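Local coordinates for ureidoglycolate hydrolase (Arabidopsis thaliana, PDB 4PXE), which hydrolyses (S)-ureidoglycolate to glyoxylate, ammonium and carbon dioxide with two manganese ions per subunit, in the last step of plant purine breakdown, at residues Leu63-Arg66 and Asn72-Gly75; Lys55-Leu60 and Gly107-Ile112; Leu258-Leu263 and Ser298-Glu303; Val236-Asn241 and Asn326-Lys331. One frame throughout, in Å; residues are numbered along the deposited sequence.

Contact 1 of 4, residues Leu63-Arg66 and Asn72-Gly75; sequences LTVR and NIFG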
# COMPACT_ATOMS: atom_id res chain seq x y z
N LEU A 63 17.30 35.51 17.86
CA LEU A 63 18.35 34.50 17.75
C LEU A 63 19.10 34.61 16.42
O LEU A 63 18.52 34.95 15.40
CB LEU A 63 17.75 33.09 17.88
CG LEU A 63 16.96 32.82 19.16
CD1 LEU A 63 16.27 31.47 19.07
CD2 LEU A 63 17.89 32.86 20.35
N THR A 64 20.40 34.32 16.46
CA THR A 64 21.17 34.16 15.24
C THR A 64 20.79 32.84 14.58
O THR A 64 21.01 31.77 15.17
CB THR A 64 22.67 34.16 15.53
OG1 THR A 64 23.03 35.37 16.22
CG2 THR A 64 23.47 34.06 14.24
N VAL A 65 20.25 32.90 13.37
CA VAL A 65 19.71 31.72 12.71
C VAL A 65 20.62 31.22 11.58
O VAL A 65 20.99 31.99 10.69
CB VAL A 65 18.30 31.98 12.14
CG1 VAL A 65 17.70 30.70 11.53
CG2 VAL A 65 17.37 32.54 13.24
N ARG A 66 20.96 29.94 11.62
CA ARG A 66 21.75 29.34 10.54
C ARG A 66 21.27 27.94 10.25
O ARG A 66 20.58 27.33 11.07
CB ARG A 66 23.23 29.31 10.91
CG ARG A 66 23.53 28.62 12.21
CD ARG A 66 25.02 28.52 12.47
NE ARG A 66 25.50 27.19 12.13
CZ ARG A 66 25.69 26.22 13.03
NH1 ARG A 66 25.46 26.45 14.32
NH2 ARG A 66 26.11 25.04 12.62
N ASN A 72 19.41 21.02 9.21
CA ASN A 72 19.34 21.28 10.64
C ASN A 72 19.39 22.79 10.82
O ASN A 72 20.19 23.47 10.17
CB ASN A 72 20.49 20.62 11.42
CG ASN A 72 20.48 19.11 11.34
OD1 ASN A 72 19.47 18.44 11.58
ND2 ASN A 72 21.63 18.54 11.02
N ILE A 73 18.53 23.30 11.69
CA ILE A 73 18.39 24.74 11.88
C ILE A 73 18.82 25.11 13.29
O ILE A 73 18.45 24.44 14.25
CB ILE A 73 16.93 25.18 11.60
CG1 ILE A 73 16.60 24.93 10.12
CG2 ILE A 73 16.71 26.63 11.94
CD1 ILE A 73 15.13 25.01 9.76
N PHE A 74 19.62 26.18 13.41
CA PHE A 74 20.21 26.55 14.68
C PHE A 74 19.84 28.00 14.99
O PHE A 74 19.90 28.85 14.10
CB PHE A 74 21.74 26.42 14.62
CG PHE A 74 22.23 25.03 14.30
CD1 PHE A 74 22.28 24.58 12.99
CD2 PHE A 74 22.63 24.18 15.31
CE1 PHE A 74 22.73 23.30 12.69
CE2 PHE A 74 23.09 22.89 15.02
CZ PHE A 74 23.13 22.45 13.71
N GLY A 75 19.46 28.27 16.23
CA GLY A 75 19.13 29.62 16.67
C GLY A 75 19.86 29.95 17.95
O GLY A 75 19.53 29.42 19.01

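Contact 2 of 4, residues Lys55-Leu60 and Gly107-Ile112; sequences KNLMAL and GVLGAI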
# COMPACT_ATOMS: atom_id res chain seq x y z
N LYS A 55 11.64 29.29 11.79
CA LYS A 55 12.71 30.26 11.58
C LYS A 55 12.24 31.69 11.86
O LYS A 55 12.99 32.50 12.42
CB LYS A 55 13.31 30.12 10.18
CG LYS A 55 14.28 28.94 10.07
CD LYS A 55 14.92 28.81 8.68
CE LYS A 55 13.95 28.23 7.67
NZ LYS A 55 14.56 28.16 6.29
N ASN A 56 11.00 32.00 11.49
CA ASN A 56 10.41 33.30 11.79
C ASN A 56 10.33 33.55 13.30
O ASN A 56 10.72 34.62 13.79
CB ASN A 56 9.04 33.44 11.12
CG ASN A 56 8.38 34.77 11.39
OD1 ASN A 56 7.37 34.85 12.09
ND2 ASN A 56 8.96 35.84 10.84
N LEU A 57 9.87 32.55 14.04
CA LEU A 57 9.83 32.67 15.49
C LEU A 57 11.22 32.82 16.12
O LEU A 57 11.40 33.58 17.06
CB LEU A 57 9.11 31.46 16.12
CG LEU A 57 7.62 31.34 15.83
CD1 LEU A 57 7.05 30.16 16.58
CD2 LEU A 57 6.90 32.62 16.22
N MET A 58 12.21 32.10 15.59
CA MET A 58 13.57 32.22 16.09
C MET A 58 14.10 33.64 15.88
O MET A 58 14.72 34.22 16.77
CB MET A 58 14.50 31.23 15.39
CG MET A 58 14.31 29.78 15.81
SD MET A 58 15.56 28.77 15.00
CE MET A 58 15.27 27.16 15.77
N ALA A 59 13.83 34.19 14.70
CA ALA A 59 14.28 35.55 14.39
C ALA A 59 13.57 36.56 15.29
O ALA A 59 14.19 37.51 15.77
CB ALA A 59 14.04 35.86 12.93
N LEU A 60 12.27 36.36 15.52
CA LEU A 60 11.51 37.25 16.39
C LEU A 60 12.04 37.23 17.82
O LEU A 60 11.95 38.22 18.53
CB LEU A 60 10.02 36.90 16.38
CG LEU A 60 9.25 37.24 15.10
CD1 LEU A 60 7.86 36.60 15.12
CD2 LEU A 60 9.15 38.75 14.90
N GLY A 107 9.15 20.47 22.02
CA GLY A 107 10.54 20.78 22.31
C GLY A 107 11.18 21.79 21.38
O GLY A 107 12.28 22.28 21.66
N VAL A 108 10.51 22.13 20.28
CA VAL A 108 11.00 23.17 19.38
C VAL A 108 10.34 24.52 19.72
O VAL A 108 11.02 25.49 20.07
CB VAL A 108 10.76 22.82 17.89
CG1 VAL A 108 11.18 23.98 16.99
CG2 VAL A 108 11.51 21.55 17.50
N LEU A 109 9.01 24.57 19.65
CA LEU A 109 8.29 25.78 20.05
C LEU A 109 8.49 26.10 21.52
O LEU A 109 8.61 27.27 21.91
CB LEU A 109 6.80 25.67 19.73
CG LEU A 109 6.45 25.51 18.25
CD1 LEU A 109 4.96 25.43 18.03
CD2 LEU A 109 7.03 26.65 17.44
N GLY A 110 8.59 25.06 22.35
CA GLY A 110 8.82 25.24 23.77
C GLY A 110 10.21 25.76 24.06
O GLY A 110 10.41 26.51 25.01
N ALA A 111 11.19 25.40 23.23
CA ALA A 111 12.55 25.90 23.41
C ALA A 111 12.60 27.38 23.06
O ALA A 111 13.27 28.17 23.74
CB ALA A 111 13.54 25.12 22.57
N ILE A 112 11.91 27.76 22.00
CA ILE A 112 11.84 29.17 21.62
C ILE A 112 11.14 29.96 22.73
O ILE A 112 11.60 31.03 23.13
CB ILE A 112 11.15 29.37 20.25
CG1 ILE A 112 11.96 28.66 19.16
CG2 ILE A 112 11.02 30.86 19.93
CD1 ILE A 112 11.29 28.63 17.80

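Contact 3 of 4, residues Leu258-Leu263 and Ser298-Glu303; sequences LAAAEL and SKSHLE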
# COMPACT_ATOMS: atom_id res chain seq x y z
N LEU A 258 1.53 -14.65 2.47
CA LEU A 258 1.42 -15.56 3.60
C LEU A 258 2.75 -15.69 4.34
O LEU A 258 2.75 -15.78 5.57
CB LEU A 258 0.86 -16.91 3.17
CG LEU A 258 -0.58 -16.83 2.69
CD1 LEU A 258 -1.09 -18.20 2.30
CD2 LEU A 258 -1.49 -16.19 3.76
N ALA A 259 3.87 -15.63 3.62
CA ALA A 259 5.17 -15.57 4.27
C ALA A 259 5.26 -14.34 5.16
O ALA A 259 5.75 -14.41 6.29
CB ALA A 259 6.30 -15.57 3.25
N ALA A 260 4.78 -13.21 4.66
CA ALA A 260 4.82 -11.96 5.42
C ALA A 260 3.93 -12.05 6.65
O ALA A 260 4.32 -11.59 7.73
CB ALA A 260 4.40 -10.80 4.54
N ALA A 261 2.75 -12.63 6.49
CA ALA A 261 1.82 -12.80 7.62
C ALA A 261 2.46 -13.64 8.72
O ALA A 261 2.38 -13.31 9.91
CB ALA A 261 0.52 -13.43 7.15
N GLU A 262 3.11 -14.73 8.31
CA GLU A 262 3.78 -15.60 9.27
C GLU A 262 4.93 -14.90 9.96
O GLU A 262 5.14 -15.09 11.16
CB GLU A 262 4.26 -16.89 8.58
CG GLU A 262 3.09 -17.76 8.19
CD GLU A 262 3.45 -18.95 7.33
OE1 GLU A 262 4.39 -18.85 6.51
OE2 GLU A 262 2.77 -19.99 7.47
N LEU A 263 5.67 -14.07 9.22
CA LEU A 263 6.79 -13.35 9.84
C LEU A 263 6.28 -12.33 10.85
O LEU A 263 6.86 -12.19 11.92
CB LEU A 263 7.72 -12.70 8.81
CG LEU A 263 9.00 -12.09 9.40
CD1 LEU A 263 9.84 -13.11 10.20
CD2 LEU A 263 9.84 -11.43 8.32
N SER A 298 3.43 -11.70 -5.42
CA SER A 298 4.74 -12.21 -5.82
C SER A 298 5.86 -11.54 -5.03
O SER A 298 7.00 -12.00 -5.06
CB SER A 298 4.98 -12.03 -7.32
OG SER A 298 4.82 -10.68 -7.72
N LYS A 299 5.55 -10.44 -4.36
CA LYS A 299 6.51 -9.78 -3.49
C LYS A 299 5.79 -9.25 -2.26
O LYS A 299 4.68 -8.74 -2.36
CB LYS A 299 7.21 -8.63 -4.20
CG LYS A 299 8.13 -9.03 -5.33
CD LYS A 299 9.13 -7.93 -5.63
CE LYS A 299 8.44 -6.58 -5.83
NZ LYS A 299 9.43 -5.50 -6.13
N SER A 300 6.41 -9.40 -1.10
CA SER A 300 5.91 -8.74 0.09
C SER A 300 7.06 -8.00 0.75
O SER A 300 8.22 -8.39 0.63
CB SER A 300 5.28 -9.74 1.05
OG SER A 300 6.21 -10.71 1.49
N HIS A 301 6.72 -6.92 1.44
CA HIS A 301 7.70 -5.99 2.00
C HIS A 301 7.23 -5.66 3.40
O HIS A 301 6.12 -5.13 3.58
CB HIS A 301 7.73 -4.73 1.13
CG HIS A 301 8.56 -3.61 1.69
ND1 HIS A 301 9.87 -3.40 1.33
CD2 HIS A 301 8.24 -2.62 2.56
CE1 HIS A 301 10.34 -2.34 1.97
NE2 HIS A 301 9.37 -1.85 2.72
N LEU A 302 8.05 -5.98 4.40
CA LEU A 302 7.75 -5.67 5.80
C LEU A 302 8.78 -4.73 6.35
O LEU A 302 9.97 -4.83 6.03
CB LEU A 302 7.80 -6.91 6.69
CG LEU A 302 6.94 -8.11 6.36
CD1 LEU A 302 7.71 -9.01 5.40
CD2 LEU A 302 6.55 -8.86 7.64
N GLU A 303 8.35 -3.81 7.21
CA GLU A 303 9.29 -3.02 7.99
C GLU A 303 8.95 -3.21 9.45
O GLU A 303 7.79 -3.04 9.87
CB GLU A 303 9.25 -1.54 7.56
CG GLU A 303 9.49 -1.41 6.08
CD GLU A 303 9.71 0.02 5.62
OE1 GLU A 303 10.07 0.88 6.44
OE2 GLU A 303 9.53 0.27 4.41

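Contact 4 of 4, residues Val236-Asn241 and Asn326-Lys331; sequences VEFEGN and NTIAKK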
# COMPACT_ATOMS: atom_id res chain seq x y z
N VAL A 236 12.39 -6.36 5.38
CA VAL A 236 12.36 -7.74 4.91
C VAL A 236 11.51 -7.84 3.66
O VAL A 236 10.42 -7.26 3.59
CB VAL A 236 11.81 -8.69 5.99
CG1 VAL A 236 11.84 -10.13 5.52
CG2 VAL A 236 12.60 -8.53 7.29
N GLU A 237 12.00 -8.56 2.66
CA GLU A 237 11.20 -8.86 1.49
C GLU A 237 11.23 -10.34 1.15
O GLU A 237 12.26 -11.00 1.26
CB GLU A 237 11.65 -8.02 0.28
CG GLU A 237 11.50 -6.53 0.50
CD GLU A 237 11.60 -5.71 -0.77
OE1 GLU A 237 12.14 -6.22 -1.78
OE2 GLU A 237 11.15 -4.54 -0.75
N PHE A 238 10.06 -10.85 0.75
CA PHE A 238 9.93 -12.20 0.24
C PHE A 238 9.51 -12.13 -1.22
O PHE A 238 8.74 -11.25 -1.60
CB PHE A 238 8.85 -12.97 1.00
CG PHE A 238 9.18 -13.23 2.45
CD1 PHE A 238 10.06 -14.24 2.81
CD2 PHE A 238 8.54 -12.51 3.45
CE1 PHE A 238 10.32 -14.51 4.14
CE2 PHE A 238 8.80 -12.77 4.78
CZ PHE A 238 9.69 -13.77 5.13
N GLU A 239 10.02 -13.06 -2.04
CA GLU A 239 9.60 -13.14 -3.45
C GLU A 239 9.09 -14.53 -3.81
O GLU A 239 9.71 -15.53 -3.45
CB GLU A 239 10.75 -12.75 -4.39
CG GLU A 239 11.07 -11.26 -4.40
CD GLU A 239 12.30 -10.91 -5.22
OE1 GLU A 239 13.05 -11.84 -5.59
OE2 GLU A 239 12.52 -9.71 -5.49
N GLY A 240 7.97 -14.57 -4.53
CA GLY A 240 7.41 -15.81 -5.05
C GLY A 240 7.04 -15.65 -6.51
O GLY A 240 7.36 -14.64 -7.12
N ASN A 241 6.37 -16.65 -7.07
CA ASN A 241 6.08 -16.64 -8.51
C ASN A 241 4.86 -15.83 -8.90
O ASN A 241 4.72 -15.42 -10.05
CB ASN A 241 5.93 -18.07 -9.02
CG ASN A 241 7.21 -18.86 -8.91
OD1 ASN A 241 8.29 -18.36 -9.24
ND2 ASN A 241 7.10 -20.10 -8.45
N ASN A 326 14.13 -16.98 7.66
CA ASN A 326 14.71 -18.06 6.87
C ASN A 326 13.89 -19.35 6.91
O ASN A 326 13.69 -20.00 5.88
CB ASN A 326 16.16 -18.31 7.29
CG ASN A 326 17.11 -17.30 6.67
OD1 ASN A 326 17.44 -17.39 5.49
ND2 ASN A 326 17.55 -16.34 7.46
N THR A 327 13.37 -19.70 8.08
CA THR A 327 12.54 -20.88 8.23
C THR A 327 11.25 -20.74 7.41
O THR A 327 10.85 -21.66 6.70
CB THR A 327 12.20 -21.13 9.71
OG1 THR A 327 13.41 -21.40 10.42
CG2 THR A 327 11.26 -22.32 9.85
N ILE A 328 10.62 -19.58 7.51
CA ILE A 328 9.40 -19.30 6.76
C ILE A 328 9.67 -19.32 5.25
O ILE A 328 8.88 -19.89 4.50
CB ILE A 328 8.81 -17.94 7.19
CG1 ILE A 328 8.26 -18.06 8.61
CG2 ILE A 328 7.72 -17.47 6.22
CD1 ILE A 328 8.03 -16.72 9.30
N ALA A 329 10.77 -18.71 4.81
CA ALA A 329 11.09 -18.70 3.39
C ALA A 329 11.24 -20.12 2.85
O ALA A 329 10.70 -20.45 1.78
CB ALA A 329 12.35 -17.89 3.11
N LYS A 330 11.93 -20.98 3.59
CA LYS A 330 12.11 -22.37 3.17
C LYS A 330 10.79 -23.13 3.13
O LYS A 330 10.52 -23.87 2.18
CB LYS A 330 13.11 -23.08 4.09
CG LYS A 330 14.55 -22.60 3.93
CD LYS A 330 15.51 -23.50 4.71
CE LYS A 330 16.97 -23.10 4.51
NZ LYS A 330 17.34 -21.86 5.25
N LYS A 331 9.95 -22.96 4.15
CA LYS A 331 8.68 -23.67 4.23
C LYS A 331 7.70 -23.21 3.15
O LYS A 331 7.00 -24.02 2.54
CB LYS A 331 8.06 -23.52 5.62
CG LYS A 331 6.70 -24.19 5.74
CD LYS A 331 6.30 -24.45 7.17
CE LYS A 331 5.06 -25.33 7.23
NZ LYS A 331 5.20 -26.51 6.32

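Contact 1 of 4, residues Leu63-Arg66 and Asn72-Gly75
The Phe74 ring carries the guanidinium of Arg66 flat on one face, while the backbone O of Arg66 meets its edge in the ring plane. This stack forms on one side of a β-hairpin whose strands, 64-67 and 73-77, run antiparallel. The ring and guanidinium planes are tilted by only 12°, and Arg66 CZ stands 4.0 Å from the centroid of the Phe74 ring, a cation-π contact over the face. Within the stack, Arg66 NH1 lies above the inner end of the ring, 3.5 Å from Phe74 CG, and Arg66 NH2 reaches out over CE1. CG of Arg66 stands between the backbone N and the carbonyl carbon (chi1 55°), and a bend at chi3 turns the rest of the chain over the ring. A leucine in place of Phe74 would probably deprive the guanidinium of its flat aromatic support and let it swing toward solvent. A long, weak ion pair to Glu130 accompanies the stack at NH1.

Arg66 and Phe74 are also the hydrogen-bonded pair of the hairpin: Arg66 N to Phe74 O is 2.9 Å, and Phe74 N to Arg66 O is 2.8 Å. On the opposite face, Val65 CG1 approaches Ile73 CG2 at 4.2 Å beneath Met58 of helix 45-60. Leu63 lies beside the backbone of Gly75, its CB 3.8 Å from Gly75 C. Strand 129-133 continues the sheet beyond 73-77. Close strand spacing brings α-carbons against carbonyls, as where Gly75 CA directs its hydrogen at Thr64 O across 3.2 Å.

Contact 2 of 4, residues Lys55-Leu60 and Gly107-Ile112
Leu57, Met58, Leu109 and Ile112 make an entirely apolar contact between two helices that run in nearly the same direction, their local axes 10.5 Å apart and crossing at 15°. Methyl meets methyl at one point: Leu57 CD1 and Leu109 CD2 approach to 3.6 Å, the two leucine side chains crossing obliquely. The second apolar group centres on Ile112. Its CD1 touches two successive residues of helix 45-60, 3.9 Å from Leu57 CB and 3.8 Å from Met58 CG. Met58 runs across Ile112 at about a right angle, and because its chain is extended beyond CG, the sulfur is carried away from the isoleucine methyl, and CG makes the touch.

Polar interactions stay within each helix or lead elsewhere. The backbone bond from Ala59 N to Lys55 O (3.0 Å) belongs to helix 45-60, and the Lys55 ammonium forms a salt bridge with Glu67.

Both helices lie on the sheet of the catalytic domain: Met58 and Ile112 rest together on Ile131 of strand 129-133, and Met58 continues onto Val65 and Ile73 of the hairpin. Helix 17-28 closes over Leu57 and Leu109 through Gln23, with Leu20 also packing on Leu109.

Contact 3 of 4, residues Leu258-Leu263 and Ser298-Glu303
Helix 258-263 and strand 299-303 run in nearly the same direction, their local axes 22° apart and 8.4 Å from each other at closest approach. Their backbones come nearest at Ala260 and Ser300, with the CA atoms 6.3 Å apart. At the start of the strand, Ser298 and Lys299 face the single residue His289 in a classic β bulge.

The small side chain of Ala260 is consistent with this close approach. Its CB lies 3.5 Å from Ser300 OG and 3.9 Å from Leu302 CD1, touching a hydroxyl and a methyl two residues apart on the same face of the strand. Toward Ala260 CB the hydroxyl makes only a van der Waals contact; its hydrogen bond goes to Ala256 O, one turn earlier in the helix. With CG anti to the carbonyl carbon (chi1 -56°), Leu302 spreads its two branches against the helix, CD1 at Ala260 and CD2 3.5 Å from Ala260 O and 4.2 Å from Leu263 CB. An alanine at Leu302 would remove both branches and would probably open a gap beneath Ala260 and Leu263. On the other face of the strand, His301 NE2 donates an almost straight 2.7 Å bond (177°) to the anti lone pair of Glu303 OE2, the oxygen lying in the imidazole plane.

This is the helix-on-sheet layer of the dimerization domain. Strands 222-239 and 280-289 flank strand 295-308, and helix 311-332 lies beside helix 256-272, touching Ala259 and Glu262. The helix side turned from the strand belongs to the dimer interface, where Ala261 packs against Ala261 of the second subunit.

Contact 4 of 4, residues Val236-Asn241 and Asn326-Lys331
Strand 236-239 passes helix 326-331 with the two backbones closest at Phe238 and Ala329, whose CA atoms are 7.3 Å apart. The arrangement belongs to the α/β dimerization domain of the M20 family, in which helices pack on one face of an antiparallel sheet, and here one phenylalanine spans the distance between the layers.

Phe238 directs its side chain toward the helix. Its CG is anti to the carbonyl carbon (chi1 -66°), which carries the ring away from the strand and presents its outer carbons to two successive helical residues. Ala329 comes to the ring edge, close to the ring plane, with CB 4.1 Å from Phe238 CE1 and 4.3 Å from Phe238 CD1. Ile328 approaches obliquely through its branch methyl, CG2 standing 4.3 Å from Phe238 CZ. The contact is therefore made of loose van der Waals touches between carbons, and the area buried is modest. Besides facing Phe238, CG2 of Ile328 packs on Ala259 of helix 256-272, and the ethyl branch, ending in CD1, reaches Glu262 of the same helix.

Around the ring, Ala259, Ser300 and Leu302 of strand 295-308 and Val334 also pack on Phe238, so that it sits where both helices meet the sheet. The neighbouring Glu237 and Glu239 project from the opposite face of the strand. Beyond the strand end, Asn241 O accepts a hydrogen bond from Lys403 of the second subunit. Along the same turn of helix, a backbone bond spans Ile328 and Ala329, from Lys330 N to Asn326 O at 3.0 Å.

How the contacts relate
The four contacts form two pairs at opposite ends of the elongated subunit. Contacts 1 and 2, with centres 9 Å apart, lie in the catalytic domain; along the chain the hairpin is nested inside the loop closed by the helix pair, and Met58 O probably accepts a hydrogen bond from Leu63 N where helix 45-60 turns into the hairpin. Contacts 3 and 4, 8 Å apart, lie in the dimerization region, contact 3 nested within contact 4. Their strands, 295-308 and 222-239, are neighbours in the sheet, joined also by a probable bond from His301 ND1 to Glu237 OE2. Between the pairs, centres are 43 to 49 Å apart, separating the metal-bearing domain from the dimer-forming one.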